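Local coordinates for protein beta-1,4-mannanase (Aplysia kurodai, PDB 3VUP) that probably hydrolyses the beta-1,4-linked mannose backbone of mannan as an enzyme of the sea hare's digestive fluid, using a TIM-barrel fold, at residues R15-G20 and T336-K341; P71-N74 and F78-G81; N121-L126 and L201-W206; Y310-G315 and G345-S350. All coordinates share one frame; numbering follows the deposited sequence.

Contact 1: residues R15-G20 and T336-K341. With SO4 (sulfate ion), chain E.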
loop_
_atom_site.group_PDB
_atom_site.type_symbol
_atom_site.label_atom_id
_atom_site.label_comp_id
_atom_site.label_asym_id
_atom_site.label_seq_id
_atom_site.Cartn_x
_atom_site.Cartn_y
_atom_site.Cartn_z
ATOM N N ARG A 15 -20.894 -5.010 3.836
ATOM C CA ARG A 15 -19.989 -3.892 3.646
ATOM C C ARG A 15 -19.050 -3.836 4.832
ATOM O O ARG A 15 -19.492 -3.916 5.980
ATOM C CB ARG A 15 -20.780 -2.594 3.498
ATOM C CG ARG A 15 -19.935 -1.362 3.259
ATOM C CD ARG A 15 -20.771 -0.268 2.634
ATOM N NE ARG A 15 -20.335 1.062 3.040
ATOM C CZ ARG A 15 -20.959 2.182 2.697
ATOM N NH1 ARG A 15 -20.500 3.352 3.115
ATOM N NH2 ARG A 15 -22.042 2.131 1.933
ATOM N N VAL A 16 -17.758 -3.698 4.552
ATOM C CA VAL A 16 -16.741 -3.719 5.594
ATOM C C VAL A 16 -15.905 -2.443 5.534
ATOM O O VAL A 16 -15.576 -1.965 4.445
ATOM C CB VAL A 16 -15.829 -4.987 5.473
ATOM C CG1 VAL A 16 -15.145 -5.048 4.117
ATOM C CG2 VAL A 16 -14.798 -5.061 6.581
ATOM N N PHE A 17 -15.571 -1.904 6.706
ATOM C CA PHE A 17 -14.616 -0.812 6.832
ATOM C C PHE A 17 -13.297 -1.420 7.278
ATOM O O PHE A 17 -13.277 -2.219 8.218
ATOM C CB PHE A 17 -15.119 0.205 7.860
ATOM C CG PHE A 17 -14.208 1.389 8.050
ATOM C CD1 PHE A 17 -14.357 2.545 7.285
ATOM C CD2 PHE A 17 -13.201 1.349 9.003
ATOM C CE1 PHE A 17 -13.518 3.639 7.466
ATOM C CE2 PHE A 17 -12.367 2.429 9.194
ATOM C CZ PHE A 17 -12.528 3.585 8.426
ATOM N N LEU A 18 -12.204 -1.062 6.606
ATOM C CA LEU A 18 -10.906 -1.645 6.923
ATOM C C LEU A 18 -10.217 -0.827 8.007
ATOM O O LEU A 18 -9.792 0.303 7.769
ATOM C CB LEU A 18 -10.034 -1.714 5.670
ATOM C CG LEU A 18 -10.651 -2.471 4.490
ATOM C CD1 LEU A 18 -9.762 -2.376 3.269
ATOM C CD2 LEU A 18 -10.881 -3.922 4.847
ATOM N N SER A 19 -10.107 -1.398 9.201
ATOM C CA SER A 19 -9.568 -0.691 10.351
ATOM C C SER A 19 -8.356 -1.423 10.903
ATOM O O SER A 19 -8.437 -2.614 11.216
ATOM C CB SER A 19 -10.628 -0.631 11.450
ATOM O OG SER A 19 -10.081 -0.047 12.614
ATOM N N GLY A 20 -7.232 -0.736 11.046
ATOM C CA GLY A 20 -6.078 -1.398 11.609
ATOM C C GLY A 20 -4.866 -0.511 11.524
ATOM O O GLY A 20 -4.922 0.687 11.825
ATOM N N THR A 336 -9.866 0.353 18.865
ATOM C CA THR A 336 -10.895 -0.159 19.762
ATOM C C THR A 336 -12.128 0.734 19.771
ATOM O O THR A 336 -13.257 0.250 19.791
ATOM C CB THR A 336 -10.340 -0.326 21.188
ATOM O OG1 THR A 336 -9.328 -1.343 21.188
ATOM C CG2 THR A 336 -11.438 -0.717 22.152
ATOM N N ASN A 337 -11.923 2.045 19.733
ATOM C CA ASN A 337 -13.047 2.957 19.863
ATOM C C ASN A 337 -14.052 2.833 18.725
ATOM O O ASN A 337 -15.257 2.970 18.941
ATOM C CB ASN A 337 -12.570 4.397 19.989
ATOM C CG ASN A 337 -13.704 5.344 20.265
ATOM O OD1 ASN A 337 -14.198 6.019 19.368
ATOM N ND2 ASN A 337 -14.152 5.372 21.510
ATOM N N ILE A 338 -13.564 2.562 17.520
ATOM C CA ILE A 338 -14.452 2.519 16.361
ATOM C C ILE A 338 -14.950 1.121 16.015
ATOM O O ILE A 338 -15.731 0.977 15.089
ATOM C CB ILE A 338 -13.832 3.173 15.087
ATOM C CG1 ILE A 338 -12.648 2.362 14.557
ATOM C CG2 ILE A 338 -13.452 4.630 15.339
ATOM C CD1 ILE A 338 -12.275 2.720 13.120
ATOM N N LYS A 339 -14.528 0.100 16.764
ATOM C CA LYS A 339 -14.705 -1.280 16.307
ATOM C C LYS A 339 -16.158 -1.708 16.145
ATOM O O LYS A 339 -16.450 -2.623 15.378
ATOM C CB LYS A 339 -13.945 -2.273 17.189
ATOM C CG LYS A 339 -14.592 -2.572 18.519
ATOM C CD LYS A 339 -13.704 -3.527 19.295
ATOM C CE LYS A 339 -14.324 -3.912 20.616
ATOM N NZ LYS A 339 -13.437 -4.790 21.426
ATOM N N ASP A 340 -17.059 -1.043 16.868
ATOM C CA ASP A 340 -18.469 -1.400 16.861
ATOM C C ASP A 340 -19.321 -0.480 15.980
ATOM O O ASP A 340 -20.546 -0.596 15.987
ATOM C CB ASP A 340 -19.021 -1.435 18.295
ATOM C CG ASP A 340 -18.882 -0.097 19.019
ATOM O OD1 ASP A 340 -18.209 0.818 18.483
ATOM O OD2 ASP A 340 -19.442 0.040 20.130
ATOM N N LYS A 341 -18.690 0.413 15.222
ATOM C CA LYS A 341 -19.434 1.283 14.320
ATOM C C LYS A 341 -19.885 0.521 13.087
ATOM O O LYS A 341 -19.162 -0.343 12.583
ATOM C CB LYS A 341 -18.595 2.488 13.905
ATOM C CG LYS A 341 -18.159 3.337 15.066
ATOM C CD LYS A 341 -17.498 4.654 14.668
ATOM C CE LYS A 341 -18.490 5.657 14.100
ATOM N NZ LYS A 341 -19.498 6.068 15.113
HETATM S S SO4 E . -22.375 4.329 13.908
HETATM O O1 SO4 E . -21.667 5.217 12.989
HETATM O O2 SO4 E . -22.682 3.059 13.254
HETATM O O3 SO4 E . -21.560 4.115 15.097
HETATM O O4 SO4 E . -23.622 4.993 14.290
#

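Contact 2: residues P71-N74 and F78-G81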
loop_
_atom_site.group_PDB
_atom_site.type_symbol
_atom_site.label_atom_id
_atom_site.label_comp_id
_atom_site.label_asym_id
_atom_site.label_seq_id
_atom_site.Cartn_x
_atom_site.Cartn_y
_atom_site.Cartn_z
ATOM N N PRO A 71 13.126 -9.428 -3.930
ATOM C CA PRO A 71 13.400 -10.721 -4.563
ATOM C C PRO A 71 14.912 -10.907 -4.720
ATOM O O PRO A 71 15.681 -10.022 -4.339
ATOM C CB PRO A 71 12.737 -10.568 -5.931
ATOM C CG PRO A 71 12.912 -9.115 -6.233
ATOM C CD PRO A 71 12.687 -8.423 -4.913
ATOM N N ALA A 72 15.331 -12.052 -5.247
ATOM C CA ALA A 72 16.745 -12.293 -5.499
ATOM C C ALA A 72 17.149 -11.685 -6.837
ATOM O O ALA A 72 16.476 -11.902 -7.850
ATOM C CB ALA A 72 17.025 -13.782 -5.488
ATOM N N PHE A 73 18.250 -10.935 -6.835
ATOM C CA PHE A 73 18.773 -10.304 -8.045
ATOM C C PHE A 73 20.124 -10.902 -8.400
ATOM O O PHE A 73 20.906 -11.235 -7.507
ATOM C CB PHE A 73 19.004 -8.807 -7.822
ATOM C CG PHE A 73 17.755 -8.002 -7.630
ATOM C CD1 PHE A 73 17.204 -7.291 -8.686
ATOM C CD2 PHE A 73 17.152 -7.926 -6.387
ATOM C CE1 PHE A 73 16.063 -6.529 -8.508
ATOM C CE2 PHE A 73 16.014 -7.159 -6.199
ATOM C CZ PHE A 73 15.466 -6.466 -7.258
ATOM N N ASN A 74 20.420 -11.012 -9.693
ATOM C CA ASN A 74 21.787 -11.304 -10.093
ATOM C C ASN A 74 22.608 -10.018 -10.139
ATOM O O ASN A 74 22.076 -8.926 -9.924
ATOM C CB ASN A 74 21.866 -12.115 -11.400
ATOM C CG ASN A 74 21.388 -11.348 -12.632
ATOM O OD1 ASN A 74 21.370 -10.118 -12.674
ATOM N ND2 ASN A 74 21.026 -12.098 -13.666
ATOM N N PHE A 78 18.929 -8.302 -12.859
ATOM C CA PHE A 78 17.762 -9.089 -13.241
ATOM C C PHE A 78 17.355 -9.968 -12.076
ATOM O O PHE A 78 18.195 -10.404 -11.295
ATOM C CB PHE A 78 18.050 -9.946 -14.473
ATOM C CG PHE A 78 18.221 -9.147 -15.729
ATOM C CD1 PHE A 78 17.163 -8.971 -16.605
ATOM C CD2 PHE A 78 19.434 -8.553 -16.026
ATOM C CE1 PHE A 78 17.317 -8.228 -17.758
ATOM C CE2 PHE A 78 19.594 -7.808 -17.178
ATOM C CZ PHE A 78 18.534 -7.645 -18.043
ATOM N N VAL A 79 16.059 -10.226 -11.954
ATOM C CA VAL A 79 15.549 -11.050 -10.869
ATOM C C VAL A 79 15.649 -12.533 -11.222
ATOM O O VAL A 79 15.281 -12.938 -12.327
ATOM C CB VAL A 79 14.102 -10.649 -10.525
ATOM C CG1 VAL A 79 13.482 -11.619 -9.534
ATOM C CG2 VAL A 79 14.085 -9.229 -9.987
ATOM N N THR A 80 16.157 -13.331 -10.281
ATOM C CA THR A 80 16.315 -14.767 -10.496
ATOM C C THR A 80 15.224 -15.614 -9.864
ATOM O O THR A 80 15.004 -16.751 -10.277
ATOM C CB THR A 80 17.680 -15.276 -9.983
ATOM O OG1 THR A 80 17.776 -15.072 -8.566
ATOM C CG2 THR A 80 18.811 -14.548 -10.676
ATOM N N GLY A 81 14.553 -15.069 -8.856
ATOM C CA GLY A 81 13.536 -15.815 -8.141
ATOM C C GLY A 81 13.032 -15.010 -6.963
ATOM O O GLY A 81 13.500 -13.895 -6.724
#

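Contact 3: residues N121-L126 and L201-W206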
loop_
_atom_site.group_PDB
_atom_site.type_symbol
_atom_site.label_atom_id
_atom_site.label_comp_id
_atom_site.label_asym_id
_atom_site.label_seq_id
_atom_site.Cartn_x
_atom_site.Cartn_y
_atom_site.Cartn_z
ATOM N N ASN A 121 21.222 -0.420 -6.989
ATOM C CA ASN A 121 20.263 0.145 -7.944
ATOM C C ASN A 121 19.285 -0.894 -8.471
ATOM O O ASN A 121 18.902 -0.895 -9.643
ATOM C CB ASN A 121 21.001 0.826 -9.094
ATOM C CG ASN A 121 21.989 1.869 -8.607
ATOM O OD1 ASN A 121 21.661 2.706 -7.762
ATOM N ND2 ASN A 121 23.209 1.815 -9.124
ATOM N N ARG A 122 18.890 -1.783 -7.574
ATOM C CA ARG A 122 18.045 -2.912 -7.911
ATOM C C ARG A 122 16.607 -2.485 -8.208
ATOM O O ARG A 122 16.033 -2.874 -9.228
ATOM C CB ARG A 122 18.045 -3.920 -6.767
ATOM C CG ARG A 122 19.361 -4.635 -6.601
ATOM C CD ARG A 122 19.388 -5.471 -5.345
ATOM N NE ARG A 122 20.684 -6.122 -5.193
ATOM C CZ ARG A 122 21.108 -6.715 -4.083
ATOM N NH1 ARG A 122 20.338 -6.749 -3.006
ATOM N NH2 ARG A 122 22.310 -7.273 -4.052
ATOM N N LEU A 123 16.042 -1.655 -7.339
ATOM C CA LEU A 123 14.720 -1.106 -7.603
ATOM C C LEU A 123 14.766 -0.175 -8.811
ATOM O O LEU A 123 13.888 -0.221 -9.671
ATOM C CB LEU A 123 14.182 -0.374 -6.373
ATOM C CG LEU A 123 12.860 0.378 -6.539
ATOM C CD1 LEU A 123 11.764 -0.546 -7.059
ATOM C CD2 LEU A 123 12.436 1.035 -5.223
ATOM N N ASP A 124 15.810 0.647 -8.881
ATOM C CA ASP A 124 15.989 1.581 -9.977
ATOM C C ASP A 124 15.908 0.882 -11.341
ATOM O O ASP A 124 15.242 1.370 -12.264
ATOM C CB ASP A 124 17.330 2.284 -9.801
ATOM C CG ASP A 124 17.564 3.368 -10.831
ATOM O OD1 ASP A 124 16.932 4.438 -10.720
ATOM O OD2 ASP A 124 18.398 3.163 -11.739
ATOM N N GLY A 125 16.560 -0.274 -11.457
ATOM C CA GLY A 125 16.553 -1.020 -12.704
ATOM C C GLY A 125 15.185 -1.555 -13.093
ATOM O O GLY A 125 14.856 -1.631 -14.280
ATOM N N LEU A 126 14.383 -1.939 -12.104
ATOM C CA LEU A 126 13.032 -2.405 -12.392
ATOM C C LEU A 126 12.144 -1.271 -12.892
ATOM O O LEU A 126 11.245 -1.484 -13.709
ATOM C CB LEU A 126 12.400 -3.033 -11.153
ATOM C CG LEU A 126 13.124 -4.227 -10.546
ATOM C CD1 LEU A 126 12.282 -4.786 -9.411
ATOM C CD2 LEU A 126 13.403 -5.300 -11.590
ATOM N N LEU A 201 4.544 4.657 -13.994
ATOM C CA LEU A 201 3.224 4.149 -14.344
ATOM C C LEU A 201 3.310 2.812 -15.079
ATOM O O LEU A 201 2.448 1.952 -14.890
ATOM C CB LEU A 201 2.403 5.186 -15.107
ATOM C CG LEU A 201 2.031 6.434 -14.309
ATOM C CD1 LEU A 201 1.382 7.452 -15.233
ATOM C CD2 LEU A 201 1.121 6.081 -13.134
ATOM N N ARG A 202 4.328 2.626 -15.915
ATOM C CA ARG A 202 4.537 1.326 -16.530
ATOM C C ARG A 202 4.823 0.286 -15.450
ATOM O O ARG A 202 4.265 -0.809 -15.461
ATOM C CB ARG A 202 5.686 1.367 -17.535
ATOM C CG ARG A 202 6.035 -0.009 -18.074
ATOM C CD ARG A 202 7.224 0.018 -19.028
ATOM N NE ARG A 202 8.468 0.398 -18.364
ATOM C CZ ARG A 202 9.088 1.556 -18.554
ATOM N NH1 ARG A 202 8.582 2.458 -19.385
ATOM N NH2 ARG A 202 10.216 1.813 -17.907
ATOM N N PHE A 203 5.706 0.637 -14.523
ATOM C CA PHE A 203 6.085 -0.220 -13.400
ATOM C C PHE A 203 4.848 -0.684 -12.638
ATOM O O PHE A 203 4.702 -1.870 -12.333
ATOM C CB PHE A 203 7.050 0.595 -12.526
ATOM C CG PHE A 203 7.499 -0.064 -11.241
ATOM C CD1 PHE A 203 8.526 -0.998 -11.229
ATOM C CD2 PHE A 203 6.978 0.358 -10.031
ATOM C CE1 PHE A 203 8.977 -1.545 -10.030
ATOM C CE2 PHE A 203 7.417 -0.184 -8.837
ATOM C CZ PHE A 203 8.417 -1.132 -8.832
ATOM N N LEU A 204 3.952 0.255 -12.357
ATOM C CA LEU A 204 2.722 -0.062 -11.646
ATOM C C LEU A 204 1.732 -0.858 -12.506
ATOM O O LEU A 204 1.188 -1.869 -12.062
ATOM C CB LEU A 204 2.088 1.222 -11.105
ATOM C CG LEU A 204 2.931 2.008 -10.088
ATOM C CD1 LEU A 204 2.324 3.380 -9.829
ATOM C CD2 LEU A 204 3.083 1.243 -8.784
ATOM N N ASN A 205 1.515 -0.412 -13.738
ATOM C CA ASN A 205 0.584 -1.086 -14.644
ATOM C C ASN A 205 0.973 -2.541 -14.863
ATOM O O ASN A 205 0.126 -3.433 -14.795
ATOM C CB ASN A 205 0.536 -0.331 -15.978
ATOM C CG ASN A 205 -0.308 -1.025 -17.041
ATOM O OD1 ASN A 205 0.213 -1.522 -18.039
ATOM N ND2 ASN A 205 -1.619 -1.042 -16.844
ATOM N N TRP A 206 2.250 -2.795 -15.133
ATOM C CA TRP A 206 2.657 -4.164 -15.440
ATOM C C TRP A 206 2.497 -5.079 -14.232
ATOM O O TRP A 206 2.080 -6.228 -14.367
ATOM C CB TRP A 206 4.089 -4.213 -15.968
ATOM C CG TRP A 206 4.247 -3.702 -17.376
ATOM C CD1 TRP A 206 3.342 -2.974 -18.112
ATOM C CD2 TRP A 206 5.384 -3.898 -18.225
ATOM N NE1 TRP A 206 3.858 -2.704 -19.358
ATOM C CE2 TRP A 206 5.109 -3.256 -19.453
ATOM C CE3 TRP A 206 6.613 -4.544 -18.062
ATOM C CZ2 TRP A 206 6.020 -3.246 -20.511
ATOM C CZ3 TRP A 206 7.512 -4.530 -19.109
ATOM C CH2 TRP A 206 7.210 -3.890 -20.320
HETATM O O HOH W 1 8.979 0.165 -15.342
HETATM O O HOH W 2 10.548 -0.952 -16.490
#

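Contact 4: residues Y310-G315 and G345-S350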
loop_
_atom_site.group_PDB
_atom_site.type_symbol
_atom_site.label_atom_id
_atom_site.label_comp_id
_atom_site.label_asym_id
_atom_site.label_seq_id
_atom_site.Cartn_x
_atom_site.Cartn_y
_atom_site.Cartn_z
ATOM N N TYR A 310 -12.606 10.317 12.661
ATOM C CA TYR A 310 -12.703 11.240 11.538
ATOM C C TYR A 310 -12.747 10.464 10.225
ATOM O O TYR A 310 -13.596 10.709 9.368
ATOM C CB TYR A 310 -11.546 12.250 11.527
ATOM C CG TYR A 310 -11.761 13.297 10.468
ATOM C CD1 TYR A 310 -11.455 13.039 9.141
ATOM C CD2 TYR A 310 -12.336 14.523 10.778
ATOM C CE1 TYR A 310 -11.706 13.967 8.160
ATOM C CE2 TYR A 310 -12.579 15.471 9.798
ATOM C CZ TYR A 310 -12.267 15.184 8.488
ATOM O OH TYR A 310 -12.520 16.128 7.524
ATOM N N VAL A 311 -11.822 9.530 10.055
ATOM C CA VAL A 311 -11.769 8.776 8.814
ATOM C C VAL A 311 -13.083 8.023 8.599
ATOM O O VAL A 311 -13.678 8.078 7.520
ATOM C CB VAL A 311 -10.570 7.802 8.788
ATOM C CG1 VAL A 311 -10.590 6.981 7.529
ATOM C CG2 VAL A 311 -9.254 8.557 8.899
ATOM N N TYR A 312 -13.551 7.357 9.648
ATOM C CA TYR A 312 -14.773 6.574 9.562
ATOM C C TYR A 312 -15.979 7.440 9.180
ATOM O O TYR A 312 -16.840 7.014 8.409
ATOM C CB TYR A 312 -15.036 5.853 10.895
ATOM C CG TYR A 312 -16.121 4.809 10.766
ATOM C CD1 TYR A 312 -15.810 3.484 10.462
ATOM C CD2 TYR A 312 -17.462 5.152 10.907
ATOM C CE1 TYR A 312 -16.804 2.535 10.306
ATOM C CE2 TYR A 312 -18.452 4.211 10.755
ATOM C CZ TYR A 312 -18.121 2.908 10.450
ATOM O OH TYR A 312 -19.119 1.970 10.286
ATOM N N ASN A 313 -16.023 8.651 9.733
ATOM C CA ASN A 313 -17.167 9.550 9.603
ATOM C C ASN A 313 -17.154 10.429 8.359
ATOM O O ASN A 313 -18.104 11.186 8.146
ATOM C CB ASN A 313 -17.278 10.464 10.830
ATOM C CG ASN A 313 -17.703 9.728 12.079
ATOM O OD1 ASN A 313 -18.402 8.715 12.016
ATOM N ND2 ASN A 313 -17.293 10.242 13.228
ATOM N N HIS A 314 -16.097 10.345 7.546
ATOM C CA HIS A 314 -15.975 11.213 6.379
ATOM C C HIS A 314 -15.875 10.477 5.054
ATOM O O HIS A 314 -15.252 10.957 4.113
ATOM C CB HIS A 314 -14.851 12.232 6.566
ATOM C CG HIS A 314 -15.169 13.242 7.615
ATOM N ND1 HIS A 314 -15.027 12.973 8.959
ATOM C CD2 HIS A 314 -15.687 14.488 7.530
ATOM C CE1 HIS A 314 -15.422 14.022 9.656
ATOM N NE2 HIS A 314 -15.819 14.958 8.814
ATOM N N GLY A 315 -16.518 9.316 4.978
ATOM C CA GLY A 315 -16.745 8.663 3.698
ATOM C C GLY A 315 -15.607 7.804 3.193
ATOM O O GLY A 315 -15.717 7.200 2.123
ATOM N N GLY A 345 -19.851 0.746 7.140
ATOM C CA GLY A 345 -19.246 -0.571 7.079
ATOM C C GLY A 345 -18.971 -1.177 8.441
ATOM O O GLY A 345 -18.596 -0.482 9.383
ATOM N N LYS A 346 -19.153 -2.489 8.533
ATOM C CA LYS A 346 -18.879 -3.228 9.750
ATOM C C LYS A 346 -17.395 -3.588 9.815
ATOM O O LYS A 346 -16.750 -3.799 8.791
ATOM C CB LYS A 346 -19.741 -4.487 9.755
ATOM C CG LYS A 346 -19.554 -5.416 10.930
ATOM C CD LYS A 346 -20.339 -6.698 10.713
ATOM C CE LYS A 346 -20.145 -7.657 11.868
ATOM N NZ LYS A 346 -20.950 -8.889 11.656
ATOM N N ILE A 347 -16.864 -3.664 11.026
ATOM C CA ILE A 347 -15.444 -3.926 11.216
ATOM C C ILE A 347 -15.099 -5.384 11.572
ATOM O O ILE A 347 -14.215 -5.954 10.946
ATOM C CB ILE A 347 -14.800 -2.877 12.164
ATOM C CG1 ILE A 347 -14.757 -1.512 11.460
ATOM C CG2 ILE A 347 -13.414 -3.318 12.597
ATOM C CD1 ILE A 347 -14.435 -0.347 12.361
ATOM N N PRO A 348 -15.804 -6.004 12.541
ATOM C CA PRO A 348 -15.437 -7.390 12.858
ATOM C C PRO A 348 -15.631 -8.315 11.666
ATOM O O PRO A 348 -16.630 -8.215 10.946
ATOM C CB PRO A 348 -16.414 -7.758 13.979
ATOM C CG PRO A 348 -16.729 -6.458 14.628
ATOM C CD PRO A 348 -16.779 -5.466 13.506
ATOM N N ILE A 349 -14.670 -9.205 11.466
ATOM C CA ILE A 349 -14.723 -10.162 10.374
ATOM C C ILE A 349 -14.405 -11.555 10.880
ATOM O O ILE A 349 -13.855 -11.737 11.970
ATOM C CB ILE A 349 -13.750 -9.797 9.222
ATOM C CG1 ILE A 349 -12.294 -9.843 9.687
ATOM C CG2 ILE A 349 -14.104 -8.434 8.627
ATOM C CD1 ILE A 349 -11.297 -9.675 8.559
ATOM N N SER A 350 -14.779 -12.538 10.075
ATOM C CA SER A 350 -14.506 -13.929 10.380
ATOM C C SER A 350 -13.954 -14.588 9.125
ATOM O O SER A 350 -14.630 -14.640 8.095
ATOM C CB SER A 350 -15.789 -14.625 10.829
ATOM O OG SER A 350 -15.546 -15.969 11.207
#

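Contact 1: residues R15-G20 and T336-K341
In the modelled conformer, Lys341 NZ donates to O3 of a sulfate ion over 2.8 Å, and a second, weak bond runs from the same ammonium group to sulfate O1 at 3.2 Å. The lysine chain does not reach straight out: it bends at chi3 (72°) and chi4 (64°), and CG comes within 3.5 Å of sulfate O3. Ser343 OG and Thr342 N also hydrogen-bond to the sulfate, which probably came from the crystallisation liquor. The lysine is set at the last position of a type I beta turn, Ile338 to Lys341, closed by Lys341 N bonding to Ile338 O at 3.0 Å. At the turn's other end, Ile338 makes the direct contact with residues 15-20. In this TIM barrel those residues run into the first barrel strand, 18-22, and form its start, and the turn lies at the C-terminal end of helix 324-338, the last helix, so the isoleucine ties the end of the barrel's chain to its start. Its CG1 takes the crowded position between backbone N and carbonyl carbon (chi1 68°), and the extended chi2 sends CD1 forward as the touching atom. That methyl lies 3.6 Å from Ser19 OG and 3.9 Å from Phe17 CE2, the isoleucine and phenylalanine side chains meeting at about a right angle. A branched apolar residue suits this buried spot, where one methyl touches both a ring and a small hydroxyl side chain. Asn57 steadies the opposing backbone, its OD1 accepting from Ser19 N and its ND2 donating to Phe17 O.

Contact 2: residues P71-N74 and F78-G81
Residues 71-74 and 78-81 run antiparallel as the two arms of a short beta hairpin, joined by backbone bonds from Asn74 N to Phe78 O (2.8 Å), from Thr80 N to Ala72 O and from Ala72 N to Gly81 O. Asn74 also works with its side chain: with CG set between backbone N and carbonyl carbon (chi1 67°), OD1 turns back to accept Phe78 N at 3.0 Å, the donor standing 46° out of the amide plane. The same oxygen accepts Gln76 N, making an Asx turn inside the connecting loop. An alanine in place of Asn74 is likely to leave the amides of Gln76 and Phe78 without their shared acceptor and let the loop drift. Phe73 and Val79 form a non-hydrogen-bonded pair on one face of the hairpin, where Val79 CG2 lies over the phenylalanine ring in a CH-pi contact, 4.1 Å from the centroid. The other valine methyl, CG1, meets Pro71 CB at 3.8 Å. Pro71 also packs on Tyr136 and Ala140 of helix 130-147, whose Ser135 OG bonds to Val79 N. Beside the strand pairing, Thr80 OG1 comes to 3.4 Å from the small methyl Ala72 CB.

Contact 3: residues N121-L126 and L201-W206
Apolar contact comes from Phe203, whose ring reaches from helix 197-214 to helix 122-128. Its CG is anti to the backbone N (chi1 176°), which extends the ring toward helix 122-128. Phe203 CZ meets Leu123 CD1 at 3.8 Å, the two side chains crossing at about a right angle, while the neighbouring ring atom CE1 rests 3.9 Å from Leu126 CB. A long flat residue suits the place, since one ring serves two leucines a helical turn apart. The ring edge also faces the backbone: Leu126 O lies near its plane, 3.7 Å from Phe203 CD1.

The polar link is indirect. One water donates to Leu126 O at 2.9 Å and, in the modelled conformer of Arg202, accepts from its NE at 3.1 Å, sitting in the plane of the guanidinium group; a second water lies in a similar place, its bond to NE weak and its donation to Leu126 O less certain. Arg202 NH2 also forms a salt bridge to Asp199, and its CG packs over one face of Trp206.

Both helices lie outside the barrel: Phe203 and Leu123 pack on Met160 of strand 157-161, Phe203 also meets the ring of Trp111 on strand 105-112, and Trp206 rests on helix 130-147 while Leu204 turns to helix 242-249.

Contact 4: residues Y310-G315 and G345-S350
This is a buried contact carried by one side chain, Tyr312, between the last turn of helix 304-313 and the C-terminal tail of the chain beyond the final barrel helix. The phenol bonds to backbone: Tyr312 OH donates to Gly345 O at 2.7 Å, with a C=O...donor angle of 136°. Gly345 O lies near the plane of the ring, so it is met at the ring's edge. The same hydroxyl accepts from Asn344 N, and thus two consecutive residues of the tail grip one atom. With chi1 at -168°, the ring swings away from its own backbone N and out toward the tail. Gly345 suits its place because its phi of 99° would press any side chain against the carbonyl before it. Ile347 adds a looser apolar touch, its CD1 4.3 Å from Tyr312 CE1. A phenylalanine in place of Tyr312 would probably leave Gly345 O and Asn344 N without their common partner, so that this part of the tail would be held less firmly, mainly by its backbone bonds to residues 15-17. Near the end of the helix His314 folds back so that ND1 donates to Tyr310 O at 2.7 Å while also standing 3.3 Å above the centre of the Tyr310 ring. Tyr312 packs among three parts of the fold: its ring meets that of Phe17, just before strand 18-22, its side chain packs on Lys341 beyond helix 324-338, and the tail it holds pairs through Lys346 with the backbone of Arg15 and Phe17.

How the contacts relate
From the N terminus, residues 15-20 open the longest loop, which contact 1 closes only at 336-341, joining the barrel's first strand to the end of its last helix. Within that span, contact 2 closes a tight hairpin after strand 58-65, and contact 3 then links helix 122-128 to helix 197-214. These two come one after the other in the chain yet touch in space, Phe73 packing on Arg122 and Leu126. Contact 4 opens late, at 310-315, joins helix 304-313 to the C-terminal tail, and crosses contact 1, since its second segment follows 336-341; their centres are about 4 Å apart. Contacts 1 and 4 lie across the chain's centre from contacts 2 and 3.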